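PDB 3JU7: putative PLP-dependent aminotransferase from Bacillus cereus ATCC 10987, which is probably a transaminase of the DegT/DnrJ/EryC1 family that uses pyridoxal phosphate to transfer amino groups between substrates. Local coordinates for residues 51-56 with 202-207; 137-142 with 279-284; 156-161 with 177-182; 251-256 with 352-357; 261-266 with 356-361. All coordinates share one frame; numbering follows the deposited sequence.

Overall arrangement
Contacts 1 and 3 reach the same mixed sheet, with strand order 55-59, 199-203, 182-186, 159-161; their centres are 11 Å apart. Along the chain contact 3 is nested inside the loops closed by contacts 1 and 2, which cross each other. Contacts 4 and 5, with centres 10 Å apart, open after contacts 1 and 3 have closed and end on the same stretch; both place helix 250-270 against the segment leading into helix 358-368, and they share Met356 and Thr357. They lie across the chain's centre from contact 3. Contact 2 touches contact 3 (Ala137 N to Asp161 O) and contact 5 (Leu280 against Lys265), and so lies between the two groups.

Contact 1: residues 51-56 with 202-207; sequences QNRGAV and YSKNEE
The Tyr202 ring meets Val56 and Arg53 at its edge: CG1 of Val56 packs 3.7 Å from CD1 of Tyr202, and Tyr202 OH donates to Arg53 O at 2.7 Å. CG of Tyr202, anti to the backbone N (chi1 170°), lies beside the carbonyl carbon, with the ring edge next to Val56 CG1 and Arg53 O; the hydroxyl approaches from above the Arg53 carbonyl plane. Between these side chains the strands pair antiparallel. Ala55 N gives its hydrogen to Ser203 O at 2.9 Å and Ser203 N returns one to Ala55 O at 3.1 Å. Just before this pair the chains come close: Gly54 has no side chain, and its CA lies 3.3 Å from Ser203 O. Lys204 NZ stands at the edge of the Arg53 guanidinium, 3.8 Å from Arg53 NE. Asp178 forms a salt bridge with Arg53 NH2 and a long, weak ion pair with Lys204, so its charge probably offsets the repulsion between these two cations.

Contact 2: residues 137-142 with 279-284; sequences ATFGSW and QLQKTE
Gln281 reaches across to the loop 137-142 and donates from NE2 to Thr138 O at 3.1 Å; NE2 is also hydrogen-bonded to Asp111 O, its stronger partner. CG of Gln281 is anti to the backbone N (chi1 -175°) and the chain is extended beyond it, which carries the amide to Thr138. The bond is nearly straight (166°) and leaves in the amide plane, but it arrives from well above the Thr138 carbonyl plane. Thr138 O takes a second hydrogen bond, from Ser141 OG. Gln281 OE1 lies 3.8 Å from Phe139 CB, beside the edge of that ring. Next along, Thr283 OG1 sits 3.5 Å from Ser141 CB, and a water joins Trp142 O (2.6 Å) to Glu284 N (3.0 Å). In the second shell, Tyr113 OH is hydrogen-bonded to both Ser141 OG and Thr283 OG1, and Trp112 O holds Thr138 OG1. This loop-to-loop seam is consistent with a junction between the large cofactor-binding domain and the C-terminal domain of a fold type I aminotransferase.

Contact 3: residues 156-161 with 177-182; sequences VPVVVD and QDFSGM
In Phe179 chi1 (-175°) sets CG anti to the backbone N and directs it toward Val158 and Val160, while Val158 carries CG1 anti to its own N (chi1 177°) and so to the ring edge. Val160 lies in strand 159-161 and Val158 just before it; this strand pairs parallel with 182-186 through Val159 and Met182, in the central sheet of the large domain in this fold type I aminotransferase family. The bonds bracket Val159: Met182 N donates to Val158 O at 3.3 Å, and Val160 N to Met182 O at 2.8 Å. Val159 and Met182, a selenomethionine in the model, lie side by side on one face, Val159 CG2 being 4.2 Å from Met182 CB, and helix 62-73 packs there. Val158, Val160 and Phe179 gather on the other face, where helix 146-153 lies over Val158 and Phe179. Gly181 CA lies 3.5 Å from Val158 O in a CA-H...O contact. At the end of the same strand Asp161 OD2 is hydrogen-bonded to N1 of the pyridoxal-phosphate lysine at position 191, the aspartate-to-pyridine link known from this fold. Nearer the start of the pairing, CG1 of Val158 touches CZ of Phe179 at 3.7 Å in the plane of the ring, CG2 of Val160 meets CE2 of Phe179 at the same distance, and Gly181 N sits over one ring face, offset toward the rim.

Contact 4: residues 251-256 with 352-357; sequences DDKLKE and LWEGMT
Glu354 stretches its side chain between two residues one turn apart on helix 250-270, Lys253 and Glu256. Its chain is extended beyond CG (chi2 177°), which carries the carboxylate out to the lysine, where Glu354 OE2 and Lys253 NZ form a salt bridge. The 2.4 Å modelled between Lys253 NZ and Glu354 OE2 is doubtfully short. Lys253 runs nearly straight as far as CE and bends only at the last torsion (chi4 -65°), turning NZ to the acid; its CG lies 3.5 Å from Glu354 OE2. Lys253 NZ is also hydrogen-bonded to Ser11 O. Glu256 is folded instead: CG is anti to the backbone N, but the bend at chi2 (74°) sets CD to one side, and OE2 accepts from Gly355 N at 2.7 Å. The N-H comes to the anti side of that oxygen, somewhat out of the carboxylate plane. The stems of the two acids touch, Glu256 CG to Glu354 CG at 4.0 Å, while their charged ends diverge, Glu256 OE2 staying 6.1 Å from Glu354 OE1. Opposite charges thus meet at Lys253, and Glu256 grips a backbone N-H. That N-H lies in a type II beta turn from Trp353 to Met356, closed by Met356 N to Trp353 O at 3.0 Å, with Gly355 in the third position where this turn commonly has glycine; the turn leads to Thr357, the N-cap of helix 358-368.

Contact 5: residues 261-266 with 356-361; sequences SEWYKQ and MTKEIV
This is an apolar and CH-pi packing contact between helix 250-270 and the start of helix 358-368, in the C-terminal part of the protein. Trp263 carries most of it. The lysine at the first turn, Lys358, lies with its extended chain over one face of the indole: CB stands 3.7 Å from the centroid of the six-membered ring, only 9° off the normal, and further out Lys358 CD lies 3.6 Å from Trp263 NE1. CG of Lys358 is anti to the backbone N (chi1 -171°), which starts the chain across the indole. At the ring edge, Met356 O comes 3.5 Å from Trp263 CZ3. A second ring works in the same way: Val361 CG1 sits over the face of Tyr264, 3.7 Å from its centroid, and SE of Met356, modelled as selenomethionine, lies 4.5 Å from Tyr264 CE2. Tyr264 OH is hydrogen-bonded to Pro351 O. At the helix start, Thr357 OG1 caps Ile360 N at 3.2 Å. With no hydrogen bond between the two segments, they are held by shape and dispersion, the lysine contributing its methylenes to the indole while Lys358 NZ ends 3.7 Å from Trp263 CD1.

Contact 1: residues 51-56 with 202-207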
# COMPACT_ATOMS: atom_id res chain seq x y z
N GLN A 51 16.92 15.77 -14.31
CA GLN A 51 18.22 16.37 -14.54
C GLN A 51 19.13 16.12 -13.36
O GLN A 51 19.96 16.96 -13.04
CB GLN A 51 18.08 17.88 -14.82
CG GLN A 51 17.31 18.21 -16.11
CD GLN A 51 16.96 19.70 -16.23
OE1 GLN A 51 17.77 20.57 -15.92
NE2 GLN A 51 15.74 20.00 -16.68
N ASN A 52 18.97 14.97 -12.70
CA ASN A 52 19.79 14.62 -11.55
C ASN A 52 19.85 15.70 -10.49
O ASN A 52 20.91 15.92 -9.87
CB ASN A 52 21.23 14.27 -12.02
CG ASN A 52 21.33 12.88 -12.61
OD1 ASN A 52 20.81 11.91 -12.05
ND2 ASN A 52 21.97 12.79 -13.74
N ARG A 53 18.74 16.40 -10.29
CA ARG A 53 18.61 17.36 -9.24
C ARG A 53 17.36 16.98 -8.44
O ARG A 53 16.25 16.87 -9.01
CB ARG A 53 18.46 18.77 -9.80
CG ARG A 53 19.57 19.24 -10.69
CD ARG A 53 19.62 20.79 -10.73
NE ARG A 53 18.37 21.37 -11.24
CZ ARG A 53 18.06 21.49 -12.53
NH1 ARG A 53 18.89 21.05 -13.49
NH2 ARG A 53 16.91 22.05 -12.88
N GLY A 54 17.55 16.83 -7.14
CA GLY A 54 16.53 16.31 -6.25
C GLY A 54 16.67 14.79 -6.10
O GLY A 54 17.73 14.21 -6.39
N ALA A 55 15.58 14.17 -5.67
CA ALA A 55 15.56 12.76 -5.37
C ALA A 55 14.15 12.24 -5.51
O ALA A 55 13.16 12.98 -5.31
CB ALA A 55 16.08 12.49 -3.96
N VAL A 56 14.05 10.95 -5.80
CA VAL A 56 12.76 10.31 -5.89
C VAL A 56 12.72 9.03 -5.03
O VAL A 56 13.77 8.39 -4.74
CB VAL A 56 12.40 9.91 -7.36
CG1 VAL A 56 12.32 11.16 -8.30
CG2 VAL A 56 13.40 8.89 -7.85
N TYR A 202 8.66 12.87 -5.72
CA TYR A 202 9.84 13.67 -6.06
C TYR A 202 9.93 14.85 -5.10
O TYR A 202 8.91 15.41 -4.71
CB TYR A 202 9.74 14.25 -7.47
CG TYR A 202 10.81 15.27 -7.74
CD1 TYR A 202 12.09 14.86 -8.14
CD2 TYR A 202 10.59 16.63 -7.54
CE1 TYR A 202 13.10 15.79 -8.36
CE2 TYR A 202 11.61 17.56 -7.76
CZ TYR A 202 12.85 17.14 -8.19
OH TYR A 202 13.86 18.07 -8.40
N SER A 203 11.15 15.21 -4.71
CA SER A 203 11.39 16.49 -4.04
C SER A 203 12.79 16.94 -4.38
O SER A 203 13.70 16.14 -4.65
CB SER A 203 11.18 16.45 -2.52
OG SER A 203 11.36 17.72 -1.91
N LYS A 204 12.95 18.25 -4.43
CA LYS A 204 14.28 18.79 -4.50
C LYS A 204 14.99 18.48 -3.17
O LYS A 204 16.22 18.38 -3.12
CB LYS A 204 14.20 20.28 -4.76
CG LYS A 204 15.53 21.00 -4.79
CD LYS A 204 16.39 20.57 -5.94
CE LYS A 204 17.56 21.55 -6.11
NZ LYS A 204 18.02 21.58 -7.50
N ASN A 205 14.20 18.27 -2.10
CA ASN A 205 14.76 18.01 -0.78
C ASN A 205 15.11 16.54 -0.58
O ASN A 205 14.25 15.71 -0.28
CB ASN A 205 13.79 18.49 0.29
CG ASN A 205 14.41 18.47 1.67
OD1 ASN A 205 15.04 17.48 2.10
ND2 ASN A 205 14.19 19.55 2.40
N GLU A 206 16.38 16.23 -0.75
CA GLU A 206 16.86 14.85 -0.73
C GLU A 206 16.69 14.21 0.62
O GLU A 206 16.25 13.07 0.71
CB GLU A 206 18.33 14.79 -1.17
CG GLU A 206 18.53 15.28 -2.61
CD GLU A 206 19.97 15.20 -3.08
OE1 GLU A 206 20.73 14.33 -2.60
OE2 GLU A 206 20.35 16.03 -3.93
N GLU A 207 17.01 14.94 1.69
CA GLU A 207 16.83 14.42 3.04
C GLU A 207 15.38 14.01 3.29
O GLU A 207 15.13 12.95 3.83
CB GLU A 207 17.26 15.47 4.09
CG GLU A 207 18.76 15.79 4.13
O HOH W 1 20.54 16.93 -6.18

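Contact 2: residues 137-142 with 279-284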
# COMPACT_ATOMS: atom_id res chain seq x y z
N ALA A 137 -2.70 18.97 -9.65
CA ALA A 137 -2.35 19.46 -10.98
C ALA A 137 -3.37 18.84 -11.96
O ALA A 137 -3.08 17.91 -12.73
CB ALA A 137 -0.92 19.08 -11.33
N THR A 138 -4.57 19.41 -11.91
CA THR A 138 -5.76 18.86 -12.57
C THR A 138 -5.51 18.33 -13.96
O THR A 138 -4.98 19.05 -14.83
CB THR A 138 -6.87 19.95 -12.62
OG1 THR A 138 -7.04 20.47 -11.31
CG2 THR A 138 -8.19 19.41 -13.17
N PHE A 139 -5.90 17.07 -14.13
CA PHE A 139 -5.88 16.34 -15.42
C PHE A 139 -4.49 16.27 -16.07
O PHE A 139 -4.36 16.29 -17.29
CB PHE A 139 -6.93 16.90 -16.37
CG PHE A 139 -8.37 16.95 -15.78
CD1 PHE A 139 -8.88 15.93 -15.03
CD2 PHE A 139 -9.21 18.01 -16.09
CE1 PHE A 139 -10.18 15.96 -14.55
CE2 PHE A 139 -10.50 18.05 -15.63
CZ PHE A 139 -10.99 17.02 -14.85
N GLY A 140 -3.45 16.15 -15.25
CA GLY A 140 -2.08 15.91 -15.75
C GLY A 140 -1.53 17.13 -16.46
O GLY A 140 -0.85 17.03 -17.45
N SER A 141 -1.81 18.30 -15.93
CA SER A 141 -1.52 19.52 -16.64
C SER A 141 -0.45 20.30 -15.92
O SER A 141 -0.01 19.94 -14.81
CB SER A 141 -2.80 20.36 -16.77
OG SER A 141 -3.24 20.77 -15.50
N TRP A 142 -0.05 21.38 -16.55
CA TRP A 142 1.04 22.17 -16.06
C TRP A 142 0.56 23.28 -15.14
O TRP A 142 0.43 24.42 -15.56
CB TRP A 142 1.80 22.73 -17.23
CG TRP A 142 3.12 23.22 -16.91
CD1 TRP A 142 3.47 24.50 -16.60
CD2 TRP A 142 4.33 22.46 -16.94
NE1 TRP A 142 4.82 24.58 -16.43
CE2 TRP A 142 5.38 23.34 -16.62
CE3 TRP A 142 4.63 21.11 -17.21
CZ2 TRP A 142 6.71 22.92 -16.52
CZ3 TRP A 142 5.94 20.69 -17.12
CH2 TRP A 142 6.98 21.60 -16.77
N GLN A 279 -15.60 23.57 -24.31
CA GLN A 279 -14.27 24.11 -24.03
C GLN A 279 -13.33 23.22 -23.25
O GLN A 279 -13.73 22.46 -22.35
CB GLN A 279 -14.34 25.51 -23.38
CG GLN A 279 -14.85 25.54 -22.00
CD GLN A 279 -14.91 26.97 -21.46
OE1 GLN A 279 -15.52 27.88 -22.07
NE2 GLN A 279 -14.28 27.17 -20.28
N LEU A 280 -12.06 23.39 -23.61
CA LEU A 280 -10.96 22.62 -23.07
C LEU A 280 -10.30 23.38 -21.93
O LEU A 280 -10.58 24.57 -21.72
CB LEU A 280 -9.95 22.33 -24.19
CG LEU A 280 -10.55 21.59 -25.39
CD1 LEU A 280 -9.65 21.73 -26.60
CD2 LEU A 280 -10.80 20.12 -25.06
N GLN A 281 -9.44 22.69 -21.19
CA GLN A 281 -8.73 23.29 -20.05
C GLN A 281 -7.76 24.38 -20.52
O GLN A 281 -7.08 24.21 -21.52
CB GLN A 281 -7.99 22.20 -19.29
CG GLN A 281 -7.27 22.62 -18.01
CD GLN A 281 -6.68 21.38 -17.29
OE1 GLN A 281 -6.44 20.37 -17.93
NE2 GLN A 281 -6.46 21.48 -15.99
N LYS A 282 -7.68 25.49 -19.81
CA LYS A 282 -6.70 26.50 -20.13
C LYS A 282 -5.39 26.10 -19.44
O LYS A 282 -5.23 26.28 -18.23
CB LYS A 282 -7.16 27.88 -19.68
N THR A 283 -4.47 25.51 -20.20
CA THR A 283 -3.18 25.11 -19.65
C THR A 283 -2.08 25.07 -20.71
O THR A 283 -2.37 24.90 -21.89
CB THR A 283 -3.29 23.73 -18.87
OG1 THR A 283 -2.04 23.44 -18.22
CG2 THR A 283 -3.68 22.57 -19.78
N GLU A 284 -0.82 25.23 -20.31
CA GLU A 284 0.29 25.27 -21.28
C GLU A 284 0.65 23.88 -21.82
O GLU A 284 1.14 23.76 -22.92
CB GLU A 284 1.56 25.84 -20.65
CG GLU A 284 1.48 27.23 -20.07
CD GLU A 284 2.84 27.66 -19.49
OE1 GLU A 284 3.84 27.65 -20.25
OE2 GLU A 284 2.92 28.00 -18.28
O HOH W 2 -0.21 26.08 -17.52

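Contact 3: residues 156-161 with 177-182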
# COMPACT_ATOMS: atom_id res chain seq x y z
N VAL A 156 4.80 27.25 5.02
CA VAL A 156 3.57 26.47 4.78
C VAL A 156 3.86 25.28 3.84
O VAL A 156 4.18 25.47 2.65
CB VAL A 156 2.45 27.35 4.19
CG1 VAL A 156 1.29 26.50 3.78
CG2 VAL A 156 2.01 28.41 5.20
N PRO A 157 3.77 24.05 4.37
CA PRO A 157 4.09 22.86 3.59
C PRO A 157 3.10 22.55 2.47
O PRO A 157 1.90 22.62 2.66
CB PRO A 157 4.05 21.71 4.64
CG PRO A 157 3.33 22.21 5.77
CD PRO A 157 3.41 23.71 5.76
N VAL A 158 3.64 22.16 1.32
CA VAL A 158 2.85 21.83 0.14
C VAL A 158 3.25 20.46 -0.40
O VAL A 158 4.44 20.16 -0.57
CB VAL A 158 3.10 22.82 -0.97
CG1 VAL A 158 2.32 22.39 -2.21
CG2 VAL A 158 2.83 24.26 -0.48
N VAL A 159 2.25 19.62 -0.61
CA VAL A 159 2.43 18.34 -1.23
C VAL A 159 1.47 18.39 -2.40
O VAL A 159 0.21 18.51 -2.22
CB VAL A 159 2.09 17.16 -0.30
CG1 VAL A 159 1.96 15.89 -1.13
CG2 VAL A 159 3.14 16.99 0.83
N VAL A 160 2.04 18.27 -3.59
CA VAL A 160 1.28 18.39 -4.84
C VAL A 160 0.84 17.02 -5.34
O VAL A 160 1.70 16.14 -5.56
CB VAL A 160 2.13 19.06 -5.93
CG1 VAL A 160 1.39 19.04 -7.29
CG2 VAL A 160 2.53 20.48 -5.50
N ASP A 161 -0.48 16.83 -5.43
CA ASP A 161 -1.06 15.65 -6.10
C ASP A 161 -1.01 15.86 -7.62
O ASP A 161 -1.81 16.57 -8.20
CB ASP A 161 -2.49 15.41 -5.63
CG ASP A 161 -3.11 14.13 -6.19
OD1 ASP A 161 -2.63 13.62 -7.23
OD2 ASP A 161 -4.11 13.64 -5.62
N GLN A 177 9.99 19.94 -11.36
CA GLN A 177 11.46 20.05 -11.25
C GLN A 177 11.83 21.08 -10.19
O GLN A 177 11.28 22.19 -10.19
CB GLN A 177 12.05 20.41 -12.61
CG GLN A 177 13.61 20.58 -12.65
CD GLN A 177 14.32 19.25 -12.47
OE1 GLN A 177 14.12 18.33 -13.27
NE2 GLN A 177 15.11 19.12 -11.39
N ASP A 178 12.74 20.70 -9.30
CA ASP A 178 13.31 21.59 -8.30
C ASP A 178 12.31 22.09 -7.25
O ASP A 178 12.63 22.96 -6.48
CB ASP A 178 14.02 22.81 -8.95
CG ASP A 178 15.23 22.40 -9.80
OD1 ASP A 178 15.68 21.25 -9.69
OD2 ASP A 178 15.73 23.23 -10.61
N PHE A 179 11.10 21.55 -7.21
CA PHE A 179 10.14 22.00 -6.21
C PHE A 179 10.62 21.61 -4.80
O PHE A 179 11.08 20.47 -4.55
CB PHE A 179 8.80 21.39 -6.49
CG PHE A 179 7.69 21.86 -5.59
CD1 PHE A 179 7.32 23.21 -5.55
CD2 PHE A 179 6.97 20.95 -4.85
CE1 PHE A 179 6.25 23.64 -4.77
CE2 PHE A 179 5.86 21.35 -4.08
CZ PHE A 179 5.51 22.70 -4.02
N SER A 180 10.51 22.57 -3.87
CA SER A 180 10.92 22.35 -2.50
C SER A 180 10.04 21.40 -1.74
O SER A 180 10.51 20.73 -0.84
CB SER A 180 10.92 23.66 -1.75
OG SER A 180 11.89 24.49 -2.31
N GLY A 181 8.74 21.40 -2.04
CA GLY A 181 7.81 20.49 -1.39
C GLY A 181 7.94 19.10 -1.97
O GLY A 181 9.01 18.69 -2.44
N MSE A 182 6.83 18.37 -1.94
CA MSE A 182 6.80 17.03 -2.51
C MSE A 182 5.76 16.95 -3.61
O MSE A 182 4.75 17.66 -3.56
CB MSE A 182 6.50 16.00 -1.42
CG MSE A 182 7.76 15.66 -0.71
SE MSE A 182 7.69 14.53 0.82
CE MSE A 182 9.54 14.00 0.58

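Contact 4: residues 251-256 with 352-357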
# COMPACT_ATOMS: atom_id res chain seq x y z
N ASP A 251 8.40 7.01 -24.89
CA ASP A 251 8.32 7.96 -26.01
C ASP A 251 7.17 7.53 -26.89
O ASP A 251 6.37 8.36 -27.29
CB ASP A 251 9.61 8.01 -26.85
CG ASP A 251 9.69 9.28 -27.74
OD1 ASP A 251 9.73 10.40 -27.17
OD2 ASP A 251 9.71 9.17 -29.00
N ASP A 252 7.08 6.23 -27.15
CA ASP A 252 6.00 5.65 -27.91
C ASP A 252 4.65 5.94 -27.24
O ASP A 252 3.74 6.45 -27.88
CB ASP A 252 6.18 4.16 -28.06
CG ASP A 252 7.45 3.78 -28.83
OD1 ASP A 252 8.24 4.68 -29.18
OD2 ASP A 252 7.66 2.57 -29.07
N LYS A 253 4.53 5.66 -25.95
CA LYS A 253 3.27 5.89 -25.28
C LYS A 253 2.85 7.34 -25.34
O LYS A 253 1.69 7.65 -25.61
CB LYS A 253 3.31 5.43 -23.82
CG LYS A 253 3.28 3.93 -23.65
CD LYS A 253 3.40 3.57 -22.18
CE LYS A 253 3.11 2.10 -21.95
NZ LYS A 253 1.67 1.77 -22.27
N LEU A 254 3.79 8.23 -25.06
CA LEU A 254 3.53 9.66 -25.10
C LEU A 254 3.14 10.15 -26.51
O LEU A 254 2.21 10.96 -26.66
CB LEU A 254 4.78 10.40 -24.64
CG LEU A 254 4.75 11.92 -24.70
CD1 LEU A 254 3.66 12.40 -23.78
CD2 LEU A 254 6.12 12.47 -24.27
N LYS A 255 3.85 9.66 -27.52
CA LYS A 255 3.53 10.00 -28.91
C LYS A 255 2.12 9.54 -29.28
O LYS A 255 1.36 10.29 -29.83
CB LYS A 255 4.57 9.41 -29.89
N GLU A 256 1.78 8.30 -28.98
CA GLU A 256 0.44 7.76 -29.22
C GLU A 256 -0.64 8.67 -28.60
O GLU A 256 -1.59 9.04 -29.28
CB GLU A 256 0.39 6.34 -28.65
CG GLU A 256 -0.95 5.64 -28.67
CD GLU A 256 -1.38 5.18 -30.03
OE1 GLU A 256 -0.66 5.42 -31.03
OE2 GLU A 256 -2.47 4.56 -30.12
N LEU A 352 -10.04 8.12 -24.19
CA LEU A 352 -8.77 8.24 -24.88
C LEU A 352 -7.92 7.11 -24.32
O LEU A 352 -7.83 6.97 -23.14
CB LEU A 352 -8.15 9.60 -24.58
CG LEU A 352 -6.93 10.05 -25.40
CD1 LEU A 352 -6.79 11.60 -25.30
CD2 LEU A 352 -5.68 9.37 -24.96
N TRP A 353 -7.37 6.26 -25.18
CA TRP A 353 -6.47 5.18 -24.75
C TRP A 353 -5.62 4.76 -25.93
O TRP A 353 -5.97 5.05 -27.07
CB TRP A 353 -7.20 3.95 -24.19
CG TRP A 353 -8.61 3.76 -24.66
CD1 TRP A 353 -9.74 4.17 -24.00
CD2 TRP A 353 -9.05 3.12 -25.86
NE1 TRP A 353 -10.85 3.82 -24.72
CE2 TRP A 353 -10.46 3.18 -25.86
CE3 TRP A 353 -8.40 2.51 -26.92
CZ2 TRP A 353 -11.22 2.64 -26.88
CZ3 TRP A 353 -9.15 1.97 -27.93
CH2 TRP A 353 -10.54 2.04 -27.91
N GLU A 354 -4.50 4.10 -25.62
CA GLU A 354 -3.55 3.65 -26.63
C GLU A 354 -4.28 2.71 -27.56
O GLU A 354 -4.94 1.78 -27.12
CB GLU A 354 -2.35 2.91 -26.01
CG GLU A 354 -1.43 3.78 -25.12
CD GLU A 354 -0.30 2.95 -24.48
OE1 GLU A 354 0.36 2.21 -25.22
OE2 GLU A 354 -0.08 3.04 -23.25
N GLY A 355 -4.17 2.97 -28.85
CA GLY A 355 -4.82 2.15 -29.84
C GLY A 355 -6.02 2.85 -30.40
O GLY A 355 -6.49 2.47 -31.45
N MSE A 356 -6.53 3.87 -29.73
CA MSE A 356 -7.64 4.61 -30.33
C MSE A 356 -7.30 5.13 -31.75
O MSE A 356 -6.27 5.77 -31.94
CB MSE A 356 -8.05 5.77 -29.44
CG MSE A 356 -9.41 6.31 -29.83
SE MSE A 356 -10.05 7.44 -28.47
CE MSE A 356 -10.63 6.15 -27.19
N THR A 357 -8.14 4.84 -32.73
CA THR A 357 -7.91 5.28 -34.12
C THR A 357 -8.57 6.63 -34.39
O THR A 357 -9.52 7.02 -33.71
CB THR A 357 -8.55 4.30 -35.11
OG1 THR A 357 -9.90 4.08 -34.72
CG2 THR A 357 -7.80 2.94 -35.14

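Contact 5: residues 261-266 with 356-361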
# COMPACT_ATOMS: atom_id res chain seq x y z
N SER A 261 -4.85 13.07 -28.79
CA SER A 261 -5.25 14.41 -28.32
C SER A 261 -5.36 15.42 -29.46
O SER A 261 -6.37 16.13 -29.55
CB SER A 261 -4.26 14.96 -27.29
OG SER A 261 -4.24 14.16 -26.12
N GLU A 262 -4.31 15.48 -30.29
CA GLU A 262 -4.28 16.33 -31.48
C GLU A 262 -5.51 16.06 -32.35
O GLU A 262 -6.16 16.99 -32.81
CB GLU A 262 -3.01 16.08 -32.33
CG GLU A 262 -1.63 16.48 -31.71
CD GLU A 262 -0.45 16.14 -32.64
OE1 GLU A 262 -0.62 16.22 -33.87
OE2 GLU A 262 0.66 15.78 -32.16
N TRP A 263 -5.82 14.78 -32.58
CA TRP A 263 -6.99 14.42 -33.38
C TRP A 263 -8.28 14.94 -32.76
O TRP A 263 -9.20 15.43 -33.43
CB TRP A 263 -7.11 12.91 -33.55
CG TRP A 263 -6.12 12.28 -34.45
CD1 TRP A 263 -5.48 12.86 -35.52
CD2 TRP A 263 -5.69 10.91 -34.43
NE1 TRP A 263 -4.67 11.95 -36.13
CE2 TRP A 263 -4.78 10.74 -35.49
CE3 TRP A 263 -5.99 9.81 -33.62
CZ2 TRP A 263 -4.15 9.53 -35.75
CZ3 TRP A 263 -5.37 8.61 -33.87
CH2 TRP A 263 -4.45 8.47 -34.92
N TYR A 264 -8.38 14.79 -31.45
CA TYR A 264 -9.54 15.28 -30.75
C TYR A 264 -9.69 16.79 -30.99
O TYR A 264 -10.79 17.26 -31.30
CB TYR A 264 -9.41 14.99 -29.26
CG TYR A 264 -10.30 13.88 -28.71
CD1 TYR A 264 -11.68 13.99 -28.75
CD2 TYR A 264 -9.75 12.77 -28.11
CE1 TYR A 264 -12.49 12.99 -28.22
CE2 TYR A 264 -10.54 11.78 -27.59
CZ TYR A 264 -11.91 11.89 -27.63
OH TYR A 264 -12.70 10.91 -27.03
N LYS A 265 -8.59 17.53 -30.88
CA LYS A 265 -8.63 18.98 -30.99
C LYS A 265 -9.03 19.40 -32.39
O LYS A 265 -9.89 20.27 -32.58
CB LYS A 265 -7.28 19.59 -30.60
CG LYS A 265 -7.01 19.45 -29.11
CD LYS A 265 -5.61 19.85 -28.64
CE LYS A 265 -5.24 19.04 -27.38
NZ LYS A 265 -4.13 19.63 -26.57
N GLN A 266 -8.45 18.74 -33.38
CA GLN A 266 -8.75 19.05 -34.77
C GLN A 266 -10.20 18.73 -35.12
O GLN A 266 -10.86 19.52 -35.79
CB GLN A 266 -7.85 18.26 -35.71
CG GLN A 266 -6.40 18.68 -35.69
CD GLN A 266 -5.49 17.72 -36.47
OE1 GLN A 266 -5.64 16.49 -36.40
NE2 GLN A 266 -4.53 18.28 -37.20
N MSE A 356 -6.53 3.87 -29.73
CA MSE A 356 -7.64 4.61 -30.33
C MSE A 356 -7.30 5.13 -31.75
O MSE A 356 -6.27 5.77 -31.94
CB MSE A 356 -8.05 5.77 -29.44
CG MSE A 356 -9.41 6.31 -29.83
SE MSE A 356 -10.05 7.44 -28.47
CE MSE A 356 -10.63 6.15 -27.19
N THR A 357 -8.14 4.84 -32.73
CA THR A 357 -7.91 5.28 -34.12
C THR A 357 -8.57 6.63 -34.39
O THR A 357 -9.52 7.02 -33.71
CB THR A 357 -8.55 4.30 -35.11
OG1 THR A 357 -9.90 4.08 -34.72
CG2 THR A 357 -7.80 2.94 -35.14
N LYS A 358 -8.09 7.34 -35.42
CA LYS A 358 -8.69 8.62 -35.77
C LYS A 358 -10.18 8.46 -36.06
O LYS A 358 -11.00 9.36 -35.75
CB LYS A 358 -7.99 9.27 -36.95
CG LYS A 358 -8.44 10.69 -37.20
CD LYS A 358 -7.55 11.42 -38.21
CE LYS A 358 -7.89 12.90 -38.31
NZ LYS A 358 -6.78 13.71 -38.92
N GLU A 359 -10.56 7.33 -36.65
CA GLU A 359 -11.98 7.10 -36.94
C GLU A 359 -12.77 6.90 -35.65
O GLU A 359 -13.95 7.25 -35.59
CB GLU A 359 -12.22 5.95 -37.96
CG GLU A 359 -11.50 4.61 -37.68
CD GLU A 359 -10.07 4.51 -38.27
OE1 GLU A 359 -9.62 5.46 -38.96
OE2 GLU A 359 -9.39 3.46 -38.05
N ILE A 360 -12.13 6.40 -34.59
CA ILE A 360 -12.83 6.29 -33.30
C ILE A 360 -13.05 7.66 -32.68
O ILE A 360 -14.17 7.95 -32.25
CB ILE A 360 -12.14 5.32 -32.35
CG1 ILE A 360 -12.30 3.90 -32.89
CG2 ILE A 360 -12.76 5.39 -30.95
CD1 ILE A 360 -11.40 2.89 -32.19
N VAL A 361 -12.04 8.53 -32.68
CA VAL A 361 -12.24 9.92 -32.19
C VAL A 361 -13.40 10.60 -32.95
O VAL A 361 -14.32 11.16 -32.34
CB VAL A 361 -10.96 10.78 -32.32
CG1 VAL A 361 -11.18 12.16 -31.76
CG2 VAL A 361 -9.77 10.13 -31.61